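Local coordinates for protein phosphatidylserine synthase (Haemophilus influenzae, PDB 3HSI) that belongs to the phospholipase D superfamily, whose fold packs two mixed beta-sheets against each other between flanking helices, at residues Q28-S34 against R174-H180; D372-T378 against N393-D399. All blocks are in the same frame, centred on the assembly; numbering follows the deposited sequence.

Overall arrangement
Two antiparallel strand pairs, one from each of the two large mixed sheets of this phospholipase D-like chain, illustrate how side chains alternating along a strand let sheets pack face against face. Interaction 1 joins Gln28-Ser34 to Arg174-His180; interaction 2, later in the chain, joins Asp372-Thr378 to Asn393-Asp399. Their centres lie about 13 Å apart, and the side chains between them touch directly. Leu377 CD2 approaches Arg174 NH2 at 3.6 Å and Gln176 CD at 3.7 Å, while Ile178 CD1 meets Leu395 CD1 at 3.8 Å. The contacts thus sit on either side of one seam, where Leu377 and Leu395 of one sheet meet Arg174, Gln176 and Ile178 of the other.

Interaction 1 of 2, residues Q28-S34 against R174-H180; sequences QIEFLGS and RYQKITH
Phe31 and Gln176 face each other as a non-hydrogen-bonded pair, and their side chains meet on the same face of the sheet. With CG beside the backbone N (chi1 -67°), Gln176 brings CG to 3.4 Å from Phe31 CD2; the bend beyond it keeps the amide close to the ring, its plane turned 74° from it. Arg174 runs alongside the same phenylalanine, the guanidinium and ring planes only 11° apart but the two groups side by side, not stacked, with NH2 lying 3.9 Å from Phe31 CE2; a salt bridge to Glu411 holds that nitrogen. Further along this face, Ile29 and Ile178 point the same way, and Ile29 CG2 touches Ile178 CG1 at 3.8 Å.

Glu30 and Lys177, on the other face, also lie side by side, yet Glu30 OE1 and Lys177 NZ remain 4.2 Å apart, too far for a salt bridge; the ammonium is hydrogen-bonded to Gln41 instead. Their backbones make the paired bonds, Lys177 N to Glu30 O at 2.8 Å. Beyond the last direct bond, Leu32 N to Tyr175 O, a water takes over, donating to Leu32 O and accepting from Tyr175 N, and Leu32 CD1 packs on Tyr175 CB at 3.7 Å.

Within the sheet, strand 171-179 is flanked by 29-31 and 151-155. Helix 35-48, begun by the Ser34 N-cap, packs on Leu32 and Tyr175, Phe38 stacking on the tyrosine ring, while strand 374-378 meets Arg174 and Gln176.

Interaction 2 of 2, residues D372-T378 against N393-D399; sequences DRYILLT and NGLLIYD
Tyr374 and Tyr398 face each other, a non-hydrogen-bonded pair, across two antiparallel strands with rings near parallel, at 26°, yet slid so far apart that they barely overlap. The ring centroids are 5.2 Å apart, and the closest touch is Tyr374 CE1 to Tyr398 CD1 at 3.5 Å. The rings leave their strands by different first torsions: Tyr374 has CG beside its backbone N (chi1 -60°), whereas Tyr398 has it anti (-178°). Arg373 CG adds a contact on Tyr398 CE1 at 3.7 Å. Ile375/Ile397 and Leu377/Leu395 are hydrogen-bonded pairs, two backbone bonds each, and Asp399 N to Arg373 O extends the ladder. Both strands belong to the PLD-like region and to one mixed sheet, where 391-398 also pairs with 245-252. On its other edge, 374-378 pairs with 367-370, and a classic beta bulge there has Arg373 and Tyr374 both facing Val370. Leu396 and Leu376 continue the tyrosines' face toward helix 258-268. The isoleucines and other leucines occupy the opposite face, Leu377 CD1 meeting Ile397 CD1 at 3.7 Å. Both ends have polar ties: Thr378 OG1 donates to Asn393 O at 2.8 Å, and a water links Asp372 O to Asp399 OD2, which also accepts from Leu404 N.

Interaction 1 of 2, residues Q28-S34 against R174-H180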
loop_
_atom_site.group_PDB
_atom_site.type_symbol
_atom_site.label_atom_id
_atom_site.label_comp_id
_atom_site.label_asym_id
_atom_site.label_seq_id
_atom_site.Cartn_x
_atom_site.Cartn_y
_atom_site.Cartn_z
ATOM N N GLN C 28 -36.032 8.874 17.879
ATOM C CA GLN C 28 -35.123 9.779 17.183
ATOM C C GLN C 28 -34.443 9.092 16.010
ATOM O O GLN C 28 -33.740 9.752 15.269
ATOM C CB GLN C 28 -34.047 10.345 18.115
ATOM C CG GLN C 28 -34.539 11.267 19.224
ATOM C CD GLN C 28 -33.409 11.663 20.186
ATOM O OE1 GLN C 28 -32.712 10.805 20.779
ATOM N NE2 GLN C 28 -33.216 12.970 20.338
ATOM N N ILE C 29 -34.637 7.780 15.855
ATOM C CA ILE C 29 -34.006 7.031 14.748
ATOM C C ILE C 29 -35.048 6.417 13.831
ATOM O O ILE C 29 -36.012 5.825 14.305
ATOM C CB ILE C 29 -33.096 5.847 15.242
ATOM C CG1 ILE C 29 -32.297 6.258 16.445
ATOM C CG2 ILE C 29 -32.113 5.403 14.147
ATOM C CD1 ILE C 29 -32.438 5.303 17.605
ATOM N N GLU C 30 -34.825 6.543 12.524
ATOM C CA GLU C 30 -35.599 5.828 11.490
ATOM C C GLU C 30 -34.642 5.124 10.530
ATOM O O GLU C 30 -33.685 5.732 10.050
ATOM C CB GLU C 30 -36.470 6.782 10.673
ATOM C CG GLU C 30 -37.488 7.548 11.497
ATOM C CD GLU C 30 -38.321 8.512 10.660
ATOM O OE1 GLU C 30 -38.378 8.344 9.414
ATOM O OE2 GLU C 30 -38.931 9.435 11.255
ATOM N N PHE C 31 -34.909 3.855 10.253
ATOM C CA PHE C 31 -34.246 3.117 9.168
ATOM C C PHE C 31 -35.167 3.285 7.946
ATOM O O PHE C 31 -36.299 2.832 7.985
ATOM C CB PHE C 31 -34.142 1.623 9.509
ATOM C CG PHE C 31 -33.255 1.314 10.682
ATOM C CD1 PHE C 31 -33.781 1.208 11.963
ATOM C CD2 PHE C 31 -31.877 1.119 10.504
ATOM C CE1 PHE C 31 -32.967 0.927 13.056
ATOM C CE2 PHE C 31 -31.042 0.847 11.593
ATOM C CZ PHE C 31 -31.595 0.752 12.874
ATOM N N LEU C 32 -34.696 3.966 6.905
ATOM C CA LEU C 32 -35.438 4.149 5.640
ATOM C C LEU C 32 -35.458 2.841 4.859
ATOM O O LEU C 32 -34.586 1.999 5.048
ATOM C CB LEU C 32 -34.793 5.258 4.780
ATOM C CG LEU C 32 -34.455 6.606 5.427
ATOM C CD1 LEU C 32 -33.986 7.596 4.349
ATOM C CD2 LEU C 32 -35.627 7.193 6.228
ATOM N N GLY C 33 -36.439 2.674 3.979
ATOM C CA GLY C 33 -36.670 1.371 3.344
ATOM C C GLY C 33 -35.968 1.135 2.009
ATOM O O GLY C 33 -35.703 -0.007 1.645
ATOM N N SER C 34 -35.666 2.204 1.278
ATOM C CA SER C 34 -35.302 2.067 -0.124
ATOM C C SER C 34 -34.557 3.300 -0.567
ATOM O O SER C 34 -34.592 4.321 0.121
ATOM C CB SER C 34 -36.575 1.981 -0.945
ATOM O OG SER C 34 -37.219 3.242 -0.871
ATOM N N ARG C 174 -28.082 1.086 2.761
ATOM C CA ARG C 174 -28.867 1.292 3.970
ATOM C C ARG C 174 -28.879 2.750 4.338
ATOM O O ARG C 174 -27.950 3.461 4.017
ATOM C CB ARG C 174 -28.278 0.509 5.128
ATOM C CG ARG C 174 -28.550 -0.951 5.056
ATOM C CD ARG C 174 -27.792 -1.649 6.152
ATOM N NE ARG C 174 -28.383 -1.431 7.468
ATOM C CZ ARG C 174 -27.700 -1.473 8.610
ATOM N NH1 ARG C 174 -26.393 -1.697 8.607
ATOM N NH2 ARG C 174 -28.330 -1.324 9.762
ATOM N N TYR C 175 -29.947 3.209 4.998
ATOM C CA TYR C 175 -30.105 4.640 5.255
ATOM C C TYR C 175 -30.700 4.826 6.628
ATOM O O TYR C 175 -31.768 4.278 6.923
ATOM C CB TYR C 175 -31.036 5.294 4.193
ATOM C CG TYR C 175 -30.921 4.637 2.832
ATOM C CD1 TYR C 175 -29.991 5.075 1.895
ATOM C CD2 TYR C 175 -31.699 3.530 2.512
ATOM C CE1 TYR C 175 -29.883 4.468 0.654
ATOM C CE2 TYR C 175 -31.584 2.897 1.277
ATOM C CZ TYR C 175 -30.674 3.357 0.361
ATOM O OH TYR C 175 -30.565 2.697 -0.841
ATOM N N GLN C 176 -30.016 5.596 7.471
ATOM C CA GLN C 176 -30.535 5.881 8.795
ATOM C C GLN C 176 -30.626 7.372 9.040
ATOM O O GLN C 176 -29.663 8.117 8.838
ATOM C CB GLN C 176 -29.701 5.227 9.880
ATOM C CG GLN C 176 -29.780 3.742 9.848
ATOM C CD GLN C 176 -28.823 3.160 8.839
ATOM O OE1 GLN C 176 -27.800 3.771 8.523
ATOM N NE2 GLN C 176 -29.148 1.983 8.315
ATOM N N LYS C 177 -31.799 7.787 9.484
ATOM C CA LYS C 177 -32.034 9.165 9.857
ATOM C C LYS C 177 -32.068 9.288 11.389
ATOM O O LYS C 177 -32.851 8.608 12.063
ATOM C CB LYS C 177 -33.350 9.675 9.231
ATOM C CG LYS C 177 -33.343 11.175 9.041
ATOM C CD LYS C 177 -34.635 11.811 9.409
ATOM C CE LYS C 177 -35.769 11.301 8.619
ATOM N NZ LYS C 177 -36.895 12.259 8.784
ATOM N N ILE C 178 -31.163 10.106 11.931
ATOM C CA ILE C 178 -31.094 10.349 13.361
ATOM C C ILE C 178 -31.186 11.838 13.667
ATOM O O ILE C 178 -30.313 12.635 13.300
ATOM C CB ILE C 178 -29.809 9.761 14.015
ATOM C CG1 ILE C 178 -29.704 8.269 13.755
ATOM C CG2 ILE C 178 -29.826 9.991 15.518
ATOM C CD1 ILE C 178 -28.253 7.790 13.579
ATOM N N THR C 179 -32.272 12.186 14.324
ATOM C CA THR C 179 -32.524 13.526 14.796
ATOM C C THR C 179 -31.947 13.679 16.214
ATOM O O THR C 179 -32.553 13.252 17.191
ATOM C CB THR C 179 -34.027 13.791 14.807
ATOM O OG1 THR C 179 -34.537 13.645 13.462
ATOM C CG2 THR C 179 -34.294 15.200 15.276
ATOM N N HIS C 180 -30.754 14.261 16.314
ATOM C CA HIS C 180 -30.042 14.352 17.584
ATOM C C HIS C 180 -28.996 15.464 17.511
ATOM O O HIS C 180 -27.916 15.301 16.904
ATOM C CB HIS C 180 -29.356 13.018 17.909
ATOM C CG HIS C 180 -28.952 12.881 19.341
ATOM N ND1 HIS C 180 -28.337 13.896 20.042
ATOM C CD2 HIS C 180 -29.095 11.853 20.212
ATOM C CE1 HIS C 180 -28.115 13.500 21.284
ATOM N NE2 HIS C 180 -28.565 12.262 21.413
HETATM O O HOH W 1 -34.884 10.333 12.688
HETATM O O HOH W 2 -32.094 1.146 5.329
#

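Interaction 2 of 2, residues D372-T378 against N393-D399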
loop_
_atom_site.group_PDB
_atom_site.type_symbol
_atom_site.label_atom_id
_atom_site.label_comp_id
_atom_site.label_asym_id
_atom_site.label_seq_id
_atom_site.Cartn_x
_atom_site.Cartn_y
_atom_site.Cartn_z
ATOM N N ASP C 372 -28.468 -9.071 19.835
ATOM C CA ASP C 372 -29.504 -8.028 19.813
ATOM C C ASP C 372 -29.015 -6.758 20.512
ATOM O O ASP C 372 -29.816 -5.928 20.964
ATOM C CB ASP C 372 -30.801 -8.542 20.464
ATOM C CG ASP C 372 -30.533 -9.280 21.782
ATOM O OD1 ASP C 372 -29.329 -9.395 22.195
ATOM O OD2 ASP C 372 -31.516 -9.765 22.410
ATOM N N ARG C 373 -27.698 -6.598 20.548
ATOM C CA ARG C 373 -27.024 -5.698 21.473
ATOM C C ARG C 373 -26.271 -4.546 20.763
ATOM O O ARG C 373 -26.314 -3.393 21.215
ATOM C CB ARG C 373 -26.065 -6.570 22.294
ATOM C CG ARG C 373 -25.316 -5.941 23.453
ATOM C CD ARG C 373 -24.702 -7.059 24.386
ATOM N NE ARG C 373 -23.436 -7.617 23.866
ATOM C CZ ARG C 373 -23.338 -8.699 23.070
ATOM N NH1 ARG C 373 -24.426 -9.363 22.693
ATOM N NH2 ARG C 373 -22.154 -9.135 22.649
ATOM N N TYR C 374 -25.606 -4.858 19.646
ATOM C CA TYR C 374 -24.915 -3.847 18.825
ATOM C C TYR C 374 -25.331 -3.870 17.373
ATOM O O TYR C 374 -25.522 -4.949 16.790
ATOM C CB TYR C 374 -23.421 -4.090 18.835
ATOM C CG TYR C 374 -22.780 -4.037 20.196
ATOM C CD1 TYR C 374 -22.443 -2.810 20.776
ATOM C CD2 TYR C 374 -22.500 -5.204 20.886
ATOM C CE1 TYR C 374 -21.838 -2.735 22.005
ATOM C CE2 TYR C 374 -21.905 -5.155 22.139
ATOM C CZ TYR C 374 -21.569 -3.911 22.682
ATOM O OH TYR C 374 -20.970 -3.843 23.898
ATOM N N ILE C 375 -25.395 -2.673 16.790
ATOM C CA ILE C 375 -25.764 -2.421 15.394
ATOM C C ILE C 375 -24.779 -1.348 14.916
ATOM O O ILE C 375 -24.852 -0.190 15.323
ATOM C CB ILE C 375 -27.246 -1.851 15.269
ATOM C CG1 ILE C 375 -28.261 -2.817 15.871
ATOM C CG2 ILE C 375 -27.654 -1.612 13.817
ATOM C CD1 ILE C 375 -28.848 -2.353 17.191
ATOM N N LEU C 376 -23.861 -1.743 14.045
ATOM C CA LEU C 376 -22.894 -0.831 13.481
ATOM C C LEU C 376 -23.334 -0.333 12.116
ATOM O O LEU C 376 -23.490 -1.130 11.160
ATOM C CB LEU C 376 -21.544 -1.530 13.325
ATOM C CG LEU C 376 -20.434 -0.674 12.719
ATOM C CD1 LEU C 376 -20.185 0.548 13.601
ATOM C CD2 LEU C 376 -19.118 -1.483 12.521
ATOM N N LEU C 377 -23.510 0.976 12.030
ATOM C CA LEU C 377 -23.773 1.631 10.770
ATOM C C LEU C 377 -22.437 2.141 10.292
ATOM O O LEU C 377 -21.764 2.917 10.990
ATOM C CB LEU C 377 -24.733 2.810 10.948
ATOM C CG LEU C 377 -25.914 2.588 11.893
ATOM C CD1 LEU C 377 -26.703 3.909 12.124
ATOM C CD2 LEU C 377 -26.830 1.471 11.431
ATOM N N THR C 378 -22.036 1.724 9.104
ATOM C CA THR C 378 -20.735 2.066 8.663
ATOM C C THR C 378 -20.688 2.143 7.163
ATOM O O THR C 378 -21.478 1.482 6.472
ATOM C CB THR C 378 -19.693 1.082 9.231
ATOM O OG1 THR C 378 -18.390 1.595 9.003
ATOM C CG2 THR C 378 -19.813 -0.344 8.634
ATOM N N ASN C 393 -15.690 5.808 8.699
ATOM C CA ASN C 393 -16.317 6.085 9.981
ATOM C C ASN C 393 -17.479 5.131 10.309
ATOM O O ASN C 393 -17.804 4.244 9.522
ATOM C CB ASN C 393 -16.680 7.559 10.131
ATOM C CG ASN C 393 -17.881 7.969 9.281
ATOM O OD1 ASN C 393 -18.275 7.267 8.347
ATOM N ND2 ASN C 393 -18.452 9.136 9.599
ATOM N N GLY C 394 -18.070 5.302 11.484
ATOM C CA GLY C 394 -19.171 4.471 11.901
ATOM C C GLY C 394 -19.984 5.073 13.030
ATOM O O GLY C 394 -19.475 5.875 13.836
ATOM N N LEU C 395 -21.261 4.705 13.067
ATOM C CA LEU C 395 -22.070 4.950 14.246
ATOM C C LEU C 395 -22.325 3.583 14.875
ATOM O O LEU C 395 -23.006 2.722 14.292
ATOM C CB LEU C 395 -23.374 5.674 13.886
ATOM C CG LEU C 395 -23.230 6.975 13.083
ATOM C CD1 LEU C 395 -24.608 7.581 12.671
ATOM C CD2 LEU C 395 -22.384 8.015 13.864
ATOM N N LEU C 396 -21.738 3.372 16.042
ATOM C CA LEU C 396 -22.039 2.178 16.807
ATOM C C LEU C 396 -23.230 2.430 17.701
ATOM O O LEU C 396 -23.156 3.203 18.656
ATOM C CB LEU C 396 -20.841 1.670 17.631
ATOM C CG LEU C 396 -21.117 0.371 18.419
ATOM C CD1 LEU C 396 -21.425 -0.831 17.480
ATOM C CD2 LEU C 396 -19.965 0.003 19.374
ATOM N N ILE C 397 -24.331 1.758 17.382
ATOM C CA ILE C 397 -25.504 1.782 18.238
ATOM C C ILE C 397 -25.454 0.635 19.279
ATOM O O ILE C 397 -25.258 -0.523 18.944
ATOM C CB ILE C 397 -26.803 1.685 17.408
ATOM C CG1 ILE C 397 -26.904 2.894 16.468
ATOM C CG2 ILE C 397 -27.982 1.602 18.316
ATOM C CD1 ILE C 397 -27.948 2.766 15.407
ATOM N N TYR C 398 -25.600 1.007 20.540
ATOM C CA TYR C 398 -25.713 0.078 21.650
ATOM C C TYR C 398 -27.166 0.076 22.140
ATOM O O TYR C 398 -27.698 1.119 22.546
ATOM C CB TYR C 398 -24.784 0.530 22.764
ATOM C CG TYR C 398 -24.747 -0.374 23.982
ATOM C CD1 TYR C 398 -24.651 -1.767 23.849
ATOM C CD2 TYR C 398 -24.735 0.175 25.269
ATOM C CE1 TYR C 398 -24.601 -2.600 24.980
ATOM C CE2 TYR C 398 -24.684 -0.638 26.406
ATOM C CZ TYR C 398 -24.623 -2.018 26.247
ATOM O OH TYR C 398 -24.555 -2.808 27.347
ATOM N N ASP C 399 -27.770 -1.108 22.124
ATOM C CA ASP C 399 -29.178 -1.290 22.436
ATOM C C ASP C 399 -29.364 -2.368 23.504
ATOM O O ASP C 399 -29.913 -3.426 23.207
ATOM C CB ASP C 399 -29.942 -1.661 21.157
ATOM C CG ASP C 399 -31.443 -1.671 21.349
ATOM O OD1 ASP C 399 -31.937 -1.031 22.327
ATOM O OD2 ASP C 399 -32.122 -2.342 20.521
HETATM O O HOH W 3 -31.657 -4.551 19.437
#